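Local coordinates for ESX-5 secretion-associated protein EspG5 (Mycobacterium marinum, PDB 6VJ5), which acts as a cytoplasmic chaperone that specifically binds PE/PPE proteins of the ESX-5 type VII secretion system and keeps their dimers from aggregating, at residues W18-L23 against N44-H50; A73-L78 against R122-V128; R228-D232 against W294-S298. All blocks are in the same frame, centred on the assembly; numbering follows the deposited sequence.

Interaction 1 lies far out on EspG5, interactions 2 and 3 nearer its centre, and no cross-segment hydrogen bond is found in any of them. Interactions 1 and 2 are both centred on helices and chiefly apolar: helix 14-23 receives a loop in the first, while helix 69-79 lies on a hairpin of the large antiparallel sheet in the second. They meet where Leu20 CB lies 3.9 Å from Met75 CE. In both, half or more of the touching residues are buried. Interaction 3 is the smallest, more exposed and more polar, setting the C-terminal tail against a strand of the same sheet. Interactions 2 and 3 adjoin through Arg122, with centres about 12 Å apart.

Interaction 1. Residues W18-L23 against N44-H50; sequences WMLQAL and NDWLNEH
The end of helix 14-23 packs against the turn 44-50, whose residues 45-47 form a 3-10 segment. Met19 faces Leu47 (CA-CA 6.8 Å) and Ala22 faces Asn44 (CA-CA 7.2 Å). Leu47 (mt) has the most surface covered, with CD1 3.2 Å from Ala22 CB. Trp18 (chi1 t, chi2 84°) and Trp46 (chi1 p, chi2 -77°) swing their rings together, CH2 to CH2 at 3.4 Å, with six-membered centroids 5.5 Å apart and planes inclined at 59°. Met19 (mtm) sends SD to 3.5 Å from His50 CB and 4.3 Å from the His50 ring centroid, a sulfur-aromatic contact. His50 (chi1 t) is the N-cap of helix 51-58, its ND1 bonded to the amide of Gly52. Asn44 (chi1 -89°) gives its ND2 to Tyr38. Trp46 alone of these residues meets PPE41, stacking on a polar side chain there. The arrangement is an apolar helix-to-loop junction that leads into the N-capped helix 51-58.

Interaction 2. Residues A73-L78 against R122-V128; sequences ARMRVL and RRGQHWV
Val77, Val128 and Arg123 lose the most surface where helix 73-78 crosses the hairpin 122-128. The helix axis runs almost perpendicular to strand 126-128, at -87° and 8.3 Å, with Val77 CA 5.4 Å from Arg123 CA and Arg74 CA 6.0 Å from Val128 CA. Val77 (chi1 t) sits over the end of the hairpin: CG1 lies 3.4 Å from Arg123 N and 3.5 Å from His126 O, while CG2 touches Val128 CG2 at 3.6 Å and makes a CH-pi contact over the His126 ring, 4.0 Å from its centroid. Val128 (chi1 t) continues the apolar patch, CG1 reaching Leu78 CD2 at 4.1 Å and CG2 Arg74 CA at 3.8 Å. Arg123, extended, skirts the margin with NH1 3.9 Å from Arg76 O. Asp141 takes a salt bridge from Arg74 NE and a hydrogen bond from His126 NE2. Backbone hydrogen bonds join the strands (Arg123 N to His126 O 3.0 Å, His126 N to Arg123 O 2.9 Å) around Gly124 at positive phi (65°). The whole is a helix laid across a beta hairpin with a two-residue type II' turn, on a face of the antiparallel sheet of an alpha+beta fold.

Interaction 3. Residues R228-D232 against W294-S298; sequences RQYRD and WKTHS
Strand 228-231 runs extended along the C-terminal tail 294-298, which has no regular structure, and the two approach with Gln229 CA 7.9 Å from Trp294 CA and Arg231 CA 6.3 Å from Ser298 CA. Arg228, within strand 221-231, does not reach the tail; its NE donates to Tyr230 OH (3.2 Å), and its NH2 forms a salt bridge with Glu32. Gln229 points toward the tail, with chi1 at -137° and chi2 t. Its NE2 lies 3.7 Å from His297 CG, over the imidazole face, and 3.9 Å from Trp294 CA. Tyr230 meets the tail through its backbone: O is 3.8 Å from His297 ND1 and 3.6 Å from Ser298 O. The m chi1 takes its ring away, and OH bonds to Glu84. Arg231 (chi1 and chi2 t, chi3 m) brings NH2 to 3.9 Å from His297 NE2, near the imidazole plane. His297, chi1 t, is thus bordered by three successive strand residues, yet its buried ND1 has no hydrogen-bond partner in the model. The tail therefore meets the strand through polar groups in van der Waals contact, while Gln229 itself hydrogen-bonds Tyr291 N through OE1 and Gly292 O through NE2, just before the tail.

Interaction 1. Residues W18-L23 against N44-H50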
loop_
_atom_site.group_PDB
_atom_site.type_symbol
_atom_site.label_atom_id
_atom_site.label_comp_id
_atom_site.label_asym_id
_atom_site.label_seq_id
_atom_site.Cartn_x
_atom_site.Cartn_y
_atom_site.Cartn_z
ATOM N N TRP C 18 -0.615 14.542 0.439
ATOM C CA TRP C 18 0.153 13.328 0.199
ATOM C C TRP C 18 1.273 13.561 -0.808
ATOM O O TRP C 18 2.347 12.968 -0.679
ATOM C CB TRP C 18 -0.786 12.220 -0.271
ATOM C CG TRP C 18 -0.116 11.022 -0.842
ATOM C CD1 TRP C 18 0.402 9.963 -0.156
ATOM C CD2 TRP C 18 0.094 10.744 -2.227
ATOM N NE1 TRP C 18 0.926 9.041 -1.030
ATOM C CE2 TRP C 18 0.750 9.500 -2.310
ATOM C CE3 TRP C 18 -0.203 11.430 -3.408
ATOM C CZ2 TRP C 18 1.111 8.929 -3.524
ATOM C CZ3 TRP C 18 0.151 10.861 -4.608
ATOM C CH2 TRP C 18 0.799 9.620 -4.659
ATOM N N MET C 19 1.055 14.424 -1.800
ATOM C CA MET C 19 2.115 14.708 -2.760
ATOM C C MET C 19 3.277 15.434 -2.097
ATOM O O MET C 19 4.442 15.102 -2.342
ATOM C CB MET C 19 1.548 15.515 -3.922
ATOM C CG MET C 19 0.269 14.903 -4.469
ATOM S SD MET C 19 -0.043 15.244 -6.205
ATOM C CE MET C 19 -0.056 17.033 -6.184
ATOM N N LEU C 20 2.987 16.419 -1.245
ATOM C CA LEU C 20 4.060 17.079 -0.509
ATOM C C LEU C 20 4.869 16.064 0.283
ATOM O O LEU C 20 6.104 16.122 0.309
ATOM C CB LEU C 20 3.482 18.144 0.417
ATOM C CG LEU C 20 2.580 19.156 -0.292
ATOM C CD1 LEU C 20 1.892 20.061 0.709
ATOM C CD2 LEU C 20 3.387 19.974 -1.290
ATOM N N GLN C 21 4.189 15.116 0.929
ATOM C CA GLN C 21 4.899 14.038 1.601
ATOM C C GLN C 21 5.810 13.299 0.634
ATOM O O GLN C 21 6.942 12.945 0.982
ATOM C CB GLN C 21 3.906 13.064 2.227
ATOM C CG GLN C 21 3.145 13.620 3.399
ATOM C CD GLN C 21 2.112 12.649 3.909
ATOM O OE1 GLN C 21 1.132 12.357 3.225
ATOM N NE2 GLN C 21 2.329 12.129 5.111
ATOM N N ALA C 22 5.329 13.053 -0.586
ATOM C CA ALA C 22 6.137 12.359 -1.581
ATOM C C ALA C 22 7.314 13.220 -2.022
ATOM O O ALA C 22 8.462 12.761 -2.033
ATOM C CB ALA C 22 5.269 11.972 -2.781
ATOM N N LEU C 23 7.051 14.482 -2.377
ATOM C CA LEU C 23 8.125 15.369 -2.810
ATOM C C LEU C 23 9.220 15.503 -1.759
ATOM O O LEU C 23 10.367 15.802 -2.110
ATOM C CB LEU C 23 7.574 16.758 -3.141
ATOM C CG LEU C 23 6.567 16.829 -4.284
ATOM C CD1 LEU C 23 6.030 18.246 -4.454
ATOM C CD2 LEU C 23 7.184 16.350 -5.587
ATOM N N ASN C 44 8.765 9.158 -8.633
ATOM C CA ASN C 44 7.681 10.025 -8.195
ATOM C C ASN C 44 7.183 10.931 -9.314
ATOM O O ASN C 44 6.464 11.899 -9.040
ATOM C CB ASN C 44 8.132 10.869 -6.998
ATOM C CG ASN C 44 7.873 10.183 -5.659
ATOM O OD1 ASN C 44 7.335 9.075 -5.604
ATOM N ND2 ASN C 44 8.257 10.843 -4.574
ATOM N N ASP C 45 7.541 10.642 -10.570
ATOM C CA ASP C 45 7.130 11.476 -11.695
ATOM C C ASP C 45 5.659 11.284 -12.057
ATOM O O ASP C 45 5.058 12.183 -12.657
ATOM C CB ASP C 45 8.013 11.184 -12.916
ATOM C CG ASP C 45 7.781 12.166 -14.058
ATOM O OD1 ASP C 45 7.064 13.175 -13.856
ATOM O OD2 ASP C 45 8.312 11.929 -15.165
ATOM N N TRP C 46 5.065 10.137 -11.712
ATOM C CA TRP C 46 3.628 9.962 -11.901
ATOM C C TRP C 46 2.823 10.905 -11.015
ATOM O O TRP C 46 1.626 11.098 -11.256
ATOM C CB TRP C 46 3.222 8.509 -11.631
ATOM C CG TRP C 46 3.276 8.087 -10.187
ATOM C CD1 TRP C 46 4.396 7.780 -9.461
ATOM C CD2 TRP C 46 2.161 7.897 -9.304
ATOM N NE1 TRP C 46 4.043 7.423 -8.177
ATOM C CE2 TRP C 46 2.678 7.486 -8.057
ATOM C CE3 TRP C 46 0.775 8.038 -9.446
ATOM C CZ2 TRP C 46 1.858 7.218 -6.958
ATOM C CZ3 TRP C 46 -0.038 7.772 -8.353
ATOM C CH2 TRP C 46 0.507 7.366 -7.127
ATOM N N LEU C 47 3.458 11.496 -9.998
ATOM C CA LEU C 47 2.804 12.538 -9.216
ATOM C C LEU C 47 2.530 13.777 -10.061
ATOM O O LEU C 47 1.519 14.460 -9.849
ATOM C CB LEU C 47 3.672 12.904 -8.010
ATOM C CG LEU C 47 4.022 11.754 -7.068
ATOM C CD1 LEU C 47 5.027 12.180 -6.011
ATOM C CD2 LEU C 47 2.756 11.230 -6.415
ATOM N N ASN C 48 3.417 14.085 -11.017
ATOM C CA ASN C 48 3.238 15.253 -11.877
ATOM C C ASN C 48 1.952 15.185 -12.695
ATOM O O ASN C 48 1.521 16.208 -13.244
ATOM C CB ASN C 48 4.429 15.397 -12.831
ATOM C CG ASN C 48 5.512 16.308 -12.287
ATOM O OD1 ASN C 48 5.230 17.263 -11.566
ATOM N ND2 ASN C 48 6.760 16.022 -12.643
ATOM N N GLU C 49 1.345 14.003 -12.812
ATOM C CA GLU C 49 0.096 13.848 -13.543
ATOM C C GLU C 49 -1.125 14.222 -12.710
ATOM O O GLU C 49 -2.170 14.545 -13.281
ATOM C CB GLU C 49 -0.032 12.403 -14.043
ATOM C CG GLU C 49 0.753 12.121 -15.323
ATOM C CD GLU C 49 1.156 10.661 -15.482
ATOM O OE1 GLU C 49 0.679 9.804 -14.706
ATOM O OE2 GLU C 49 1.965 10.375 -16.392
ATOM N N HIS C 50 -1.020 14.193 -11.386
ATOM C CA HIS C 50 -2.160 14.539 -10.553
ATOM C C HIS C 50 -2.568 15.989 -10.815
ATOM O O HIS C 50 -1.701 16.857 -10.979
ATOM C CB HIS C 50 -1.818 14.345 -9.075
ATOM C CG HIS C 50 -3.008 14.046 -8.216
ATOM N ND1 HIS C 50 -3.895 15.017 -7.805
ATOM C CD2 HIS C 50 -3.455 12.880 -7.691
ATOM C CE1 HIS C 50 -4.840 14.463 -7.067
ATOM N NE2 HIS C 50 -4.595 13.169 -6.980
#

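Interaction 2. Residues A73-L78 against R122-V128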
loop_
_atom_site.group_PDB
_atom_site.type_symbol
_atom_site.label_atom_id
_atom_site.label_comp_id
_atom_site.label_asym_id
_atom_site.label_seq_id
_atom_site.Cartn_x
_atom_site.Cartn_y
_atom_site.Cartn_z
ATOM N N ALA C 73 9.765 23.250 5.731
ATOM C CA ALA C 73 10.233 23.214 7.112
ATOM C C ALA C 73 9.117 22.780 8.054
ATOM O O ALA C 73 9.353 22.006 8.989
ATOM C CB ALA C 73 10.780 24.582 7.517
ATOM N N ARG C 74 7.893 23.260 7.818
ATOM C CA ARG C 74 6.773 22.871 8.670
ATOM C C ARG C 74 6.450 21.390 8.515
ATOM O O ARG C 74 6.164 20.708 9.505
ATOM C CB ARG C 74 5.548 23.724 8.342
ATOM C CG ARG C 74 5.836 25.219 8.293
ATOM C CD ARG C 74 4.566 26.053 8.345
ATOM N NE ARG C 74 4.870 27.477 8.467
ATOM C CZ ARG C 74 5.045 28.296 7.435
ATOM N NH1 ARG C 74 4.938 27.841 6.196
ATOM N NH2 ARG C 74 5.323 29.575 7.643
ATOM N N MET C 75 6.495 20.874 7.283
ATOM C CA MET C 75 6.217 19.460 7.062
ATOM C C MET C 75 7.226 18.574 7.775
ATOM O O MET C 75 6.891 17.461 8.197
ATOM C CB MET C 75 6.233 19.153 5.567
ATOM C CG MET C 75 5.287 20.003 4.758
ATOM S SD MET C 75 3.579 19.660 5.201
ATOM C CE MET C 75 3.328 18.094 4.361
ATOM N N ARG C 76 8.468 19.041 7.906
ATOM C CA ARG C 76 9.485 18.243 8.582
ATOM C C ARG C 76 9.216 18.152 10.076
ATOM O O ARG C 76 9.624 17.178 10.718
ATOM C CB ARG C 76 10.865 18.838 8.322
ATOM C CG ARG C 76 11.258 18.830 6.855
ATOM C CD ARG C 76 12.110 17.622 6.527
ATOM N NE ARG C 76 12.154 17.343 5.093
ATOM C CZ ARG C 76 12.763 18.112 4.195
ATOM N NH1 ARG C 76 13.374 19.228 4.573
ATOM N NH2 ARG C 76 12.751 17.767 2.914
ATOM N N VAL C 77 8.545 19.151 10.648
ATOM C CA VAL C 77 8.140 19.055 12.045
ATOM C C VAL C 77 7.094 17.959 12.207
ATOM O O VAL C 77 7.227 17.069 13.056
ATOM C CB VAL C 77 7.618 20.414 12.545
ATOM C CG1 VAL C 77 7.455 20.402 14.057
ATOM C CG2 VAL C 77 8.556 21.541 12.118
ATOM N N LEU C 78 6.044 18.001 11.381
ATOM C CA LEU C 78 5.033 16.948 11.402
ATOM C C LEU C 78 5.664 15.583 11.148
ATOM O O LEU C 78 5.246 14.570 11.724
ATOM C CB LEU C 78 3.953 17.239 10.357
ATOM C CG LEU C 78 3.315 18.629 10.368
ATOM C CD1 LEU C 78 2.541 18.889 9.081
ATOM C CD2 LEU C 78 2.396 18.797 11.572
ATOM N N ARG C 122 5.821 19.636 17.491
ATOM C CA ARG C 122 6.987 20.403 17.904
ATOM C C ARG C 122 8.256 19.651 17.537
ATOM O O ARG C 122 8.349 18.433 17.720
ATOM C CB ARG C 122 6.976 20.678 19.413
ATOM C CG ARG C 122 7.952 21.758 19.866
ATOM C CD ARG C 122 8.370 21.533 21.313
ATOM N NE ARG C 122 9.471 20.578 21.400
ATOM C CZ ARG C 122 9.661 19.733 22.410
ATOM N NH1 ARG C 122 8.814 19.705 23.429
ATOM N NH2 ARG C 122 10.697 18.907 22.392
ATOM N N ARG C 123 9.227 20.387 17.003
ATOM C CA ARG C 123 10.582 19.897 16.793
ATOM C C ARG C 123 11.525 20.976 17.295
ATOM O O ARG C 123 11.549 22.084 16.746
ATOM C CB ARG C 123 10.845 19.588 15.319
ATOM C CG ARG C 123 12.055 18.695 15.081
ATOM C CD ARG C 123 12.308 18.515 13.591
ATOM N NE ARG C 123 12.957 17.240 13.295
ATOM C CZ ARG C 123 13.507 16.931 12.124
ATOM N NH1 ARG C 123 13.499 17.808 11.129
ATOM N NH2 ARG C 123 14.072 15.744 11.950
ATOM N N GLY C 124 12.269 20.669 18.354
ATOM C CA GLY C 124 13.085 21.672 19.007
ATOM C C GLY C 124 12.236 22.751 19.646
ATOM O O GLY C 124 11.624 22.526 20.692
ATOM N N GLN C 125 12.200 23.930 19.026
ATOM C CA GLN C 125 11.314 25.009 19.447
ATOM C C GLN C 125 10.370 25.430 18.326
ATOM O O GLN C 125 9.678 26.447 18.453
ATOM C CB GLN C 125 12.126 26.215 19.929
ATOM C CG GLN C 125 13.060 25.927 21.099
ATOM C CD GLN C 125 14.477 25.615 20.652
ATOM O OE1 GLN C 125 15.023 24.560 20.976
ATOM N NE2 GLN C 125 15.084 26.537 19.912
ATOM N N HIS C 126 10.346 24.689 17.222
ATOM C CA HIS C 126 9.476 24.990 16.092
ATOM C C HIS C 126 8.135 24.301 16.317
ATOM O O HIS C 126 8.052 23.068 16.298
ATOM C CB HIS C 126 10.135 24.530 14.795
ATOM C CG HIS C 126 9.513 25.103 13.564
ATOM N ND1 HIS C 126 10.005 24.862 12.299
ATOM C CD2 HIS C 126 8.434 25.904 13.402
ATOM C CE1 HIS C 126 9.255 25.489 11.411
ATOM N NE2 HIS C 126 8.296 26.129 12.054
ATOM N N TRP C 127 7.090 25.097 16.549
ATOM C CA TRP C 127 5.740 24.589 16.767
ATOM C C TRP C 127 4.922 24.796 15.498
ATOM O O TRP C 127 4.799 25.926 15.013
ATOM C CB TRP C 127 5.062 25.288 17.947
ATOM C CG TRP C 127 5.355 24.673 19.283
ATOM C CD1 TRP C 127 6.323 25.053 20.166
ATOM C CD2 TRP C 127 4.669 23.569 19.890
ATOM N NE1 TRP C 127 6.285 24.252 21.282
ATOM C CE2 TRP C 127 5.276 23.336 21.140
ATOM C CE3 TRP C 127 3.600 22.757 19.498
ATOM C CZ2 TRP C 127 4.853 22.323 21.998
ATOM C CZ3 TRP C 127 3.180 21.753 20.355
ATOM C CH2 TRP C 127 3.806 21.545 21.589
ATOM N N VAL C 128 4.351 23.712 14.975
ATOM C CA VAL C 128 3.585 23.736 13.735
ATOM C C VAL C 128 2.187 23.195 14.001
ATOM O O VAL C 128 1.985 22.335 14.865
ATOM C CB VAL C 128 4.297 22.920 12.632
ATOM C CG1 VAL C 128 3.411 22.754 11.409
ATOM C CG2 VAL C 128 5.622 23.587 12.250
#

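Interaction 3. Residues R228-D232 against W294-S298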
loop_
_atom_site.group_PDB
_atom_site.type_symbol
_atom_site.label_atom_id
_atom_site.label_comp_id
_atom_site.label_asym_id
_atom_site.label_seq_id
_atom_site.Cartn_x
_atom_site.Cartn_y
_atom_site.Cartn_z
ATOM N N ARG C 228 1.614 12.751 22.438
ATOM C CA ARG C 228 2.505 11.660 22.064
ATOM C C ARG C 228 3.935 12.184 22.066
ATOM O O ARG C 228 4.199 13.285 21.573
ATOM C CB ARG C 228 2.123 11.102 20.687
ATOM C CG ARG C 228 2.270 9.594 20.554
ATOM C CD ARG C 228 1.402 9.026 19.411
ATOM N NE ARG C 228 1.102 10.021 18.385
ATOM C CZ ARG C 228 -0.123 10.315 17.957
ATOM N NH1 ARG C 228 -0.290 11.241 17.030
ATOM N NH2 ARG C 228 -1.179 9.671 18.434
ATOM N N GLN C 229 4.848 11.402 22.640
ATOM C CA GLN C 229 6.253 11.766 22.751
ATOM C C GLN C 229 7.118 10.731 22.043
ATOM O O GLN C 229 6.763 9.550 21.966
ATOM C CB GLN C 229 6.676 11.877 24.219
ATOM C CG GLN C 229 7.542 13.079 24.533
ATOM C CD GLN C 229 7.892 13.173 26.006
ATOM O OE1 GLN C 229 7.686 12.228 26.769
ATOM N NE2 GLN C 229 8.421 14.318 26.416
ATOM N N TYR C 230 8.268 11.181 21.533
ATOM C CA TYR C 230 9.149 10.338 20.734
ATOM C C TYR C 230 10.592 10.433 21.217
ATOM O O TYR C 230 11.147 11.531 21.319
ATOM C CB TYR C 230 9.089 10.733 19.248
ATOM C CG TYR C 230 7.716 10.637 18.624
ATOM C CD1 TYR C 230 7.219 9.418 18.191
ATOM C CD2 TYR C 230 6.922 11.766 18.461
ATOM C CE1 TYR C 230 5.967 9.317 17.622
ATOM C CE2 TYR C 230 5.665 11.676 17.889
ATOM C CZ TYR C 230 5.193 10.448 17.472
ATOM O OH TYR C 230 3.946 10.338 16.903
ATOM N N ARG C 231 11.198 9.274 21.488
ATOM C CA ARG C 231 12.618 9.158 21.795
ATOM C C ARG C 231 13.228 8.111 20.871
ATOM O O ARG C 231 12.582 7.116 20.530
ATOM C CB ARG C 231 12.854 8.772 23.264
ATOM C CG ARG C 231 14.321 8.596 23.638
ATOM C CD ARG C 231 14.466 8.004 25.040
ATOM N NE ARG C 231 14.369 9.021 26.086
ATOM C CZ ARG C 231 14.314 8.758 27.389
ATOM N NH1 ARG C 231 14.339 7.503 27.819
ATOM N NH2 ARG C 231 14.230 9.753 28.261
ATOM N N ASP C 232 14.493 8.331 20.492
ATOM C CA ASP C 232 15.167 7.546 19.454
ATOM C C ASP C 232 14.169 7.134 18.371
ATOM O O ASP C 232 13.788 7.959 17.532
ATOM C CB ASP C 232 15.897 6.330 20.054
ATOM C CG ASP C 232 15.015 5.461 20.937
ATOM O OD1 ASP C 232 14.572 5.923 22.006
ATOM O OD2 ASP C 232 14.769 4.298 20.551
ATOM N N TRP C 294 8.122 17.899 28.742
ATOM C CA TRP C 294 7.628 17.966 27.375
ATOM C C TRP C 294 8.116 19.208 26.643
ATOM O O TRP C 294 8.363 19.153 25.435
ATOM C CB TRP C 294 6.099 17.920 27.380
ATOM C CG TRP C 294 5.461 19.044 28.143
ATOM C CD1 TRP C 294 5.216 19.089 29.487
ATOM C CD2 TRP C 294 4.981 20.281 27.608
ATOM N NE1 TRP C 294 4.614 20.276 29.819
ATOM C CE2 TRP C 294 4.458 21.026 28.684
ATOM C CE3 TRP C 294 4.940 20.830 26.325
ATOM C CZ2 TRP C 294 3.904 22.292 28.514
ATOM C CZ3 TRP C 294 4.391 22.086 26.159
ATOM C CH2 TRP C 294 3.880 22.803 27.246
ATOM N N LYS C 295 8.257 20.338 27.340
ATOM C CA LYS C 295 8.665 21.564 26.661
ATOM C C LYS C 295 10.024 21.406 25.992
ATOM O O LYS C 295 10.279 22.021 24.950
ATOM C CB LYS C 295 8.686 22.730 27.648
ATOM C CG LYS C 295 7.360 22.937 28.357
ATOM C CD LYS C 295 7.043 24.409 28.568
ATOM C CE LYS C 295 7.536 24.914 29.915
ATOM N NZ LYS C 295 6.673 26.029 30.416
ATOM N N THR C 296 10.902 20.585 26.569
ATOM C CA THR C 296 12.235 20.337 26.030
ATOM C C THR C 296 12.454 18.832 25.979
ATOM O O THR C 296 12.563 18.183 27.023
ATOM C CB THR C 296 13.309 21.013 26.884
ATOM O OG1 THR C 296 13.110 20.670 28.261
ATOM C CG2 THR C 296 13.251 22.525 26.718
ATOM N N HIS C 297 12.505 18.276 24.772
ATOM C CA HIS C 297 12.780 16.855 24.621
ATOM C C HIS C 297 13.077 16.560 23.161
ATOM O O HIS C 297 12.535 17.210 22.263
ATOM C CB HIS C 297 11.605 15.998 25.107
ATOM C CG HIS C 297 11.970 14.566 25.342
ATOM N ND1 HIS C 297 11.732 13.573 24.416
ATOM C CD2 HIS C 297 12.576 13.964 26.392
ATOM C CE1 HIS C 297 12.168 12.420 24.890
ATOM N NE2 HIS C 297 12.685 12.630 26.087
ATOM N N SER C 298 13.935 15.568 22.938
ATOM C CA SER C 298 14.326 15.176 21.590
ATOM C C SER C 298 14.579 13.674 21.507
ATOM O O SER C 298 14.329 13.052 20.474
ATOM C CB SER C 298 15.575 15.946 21.157
ATOM O OG SER C 298 15.328 17.340 21.143
#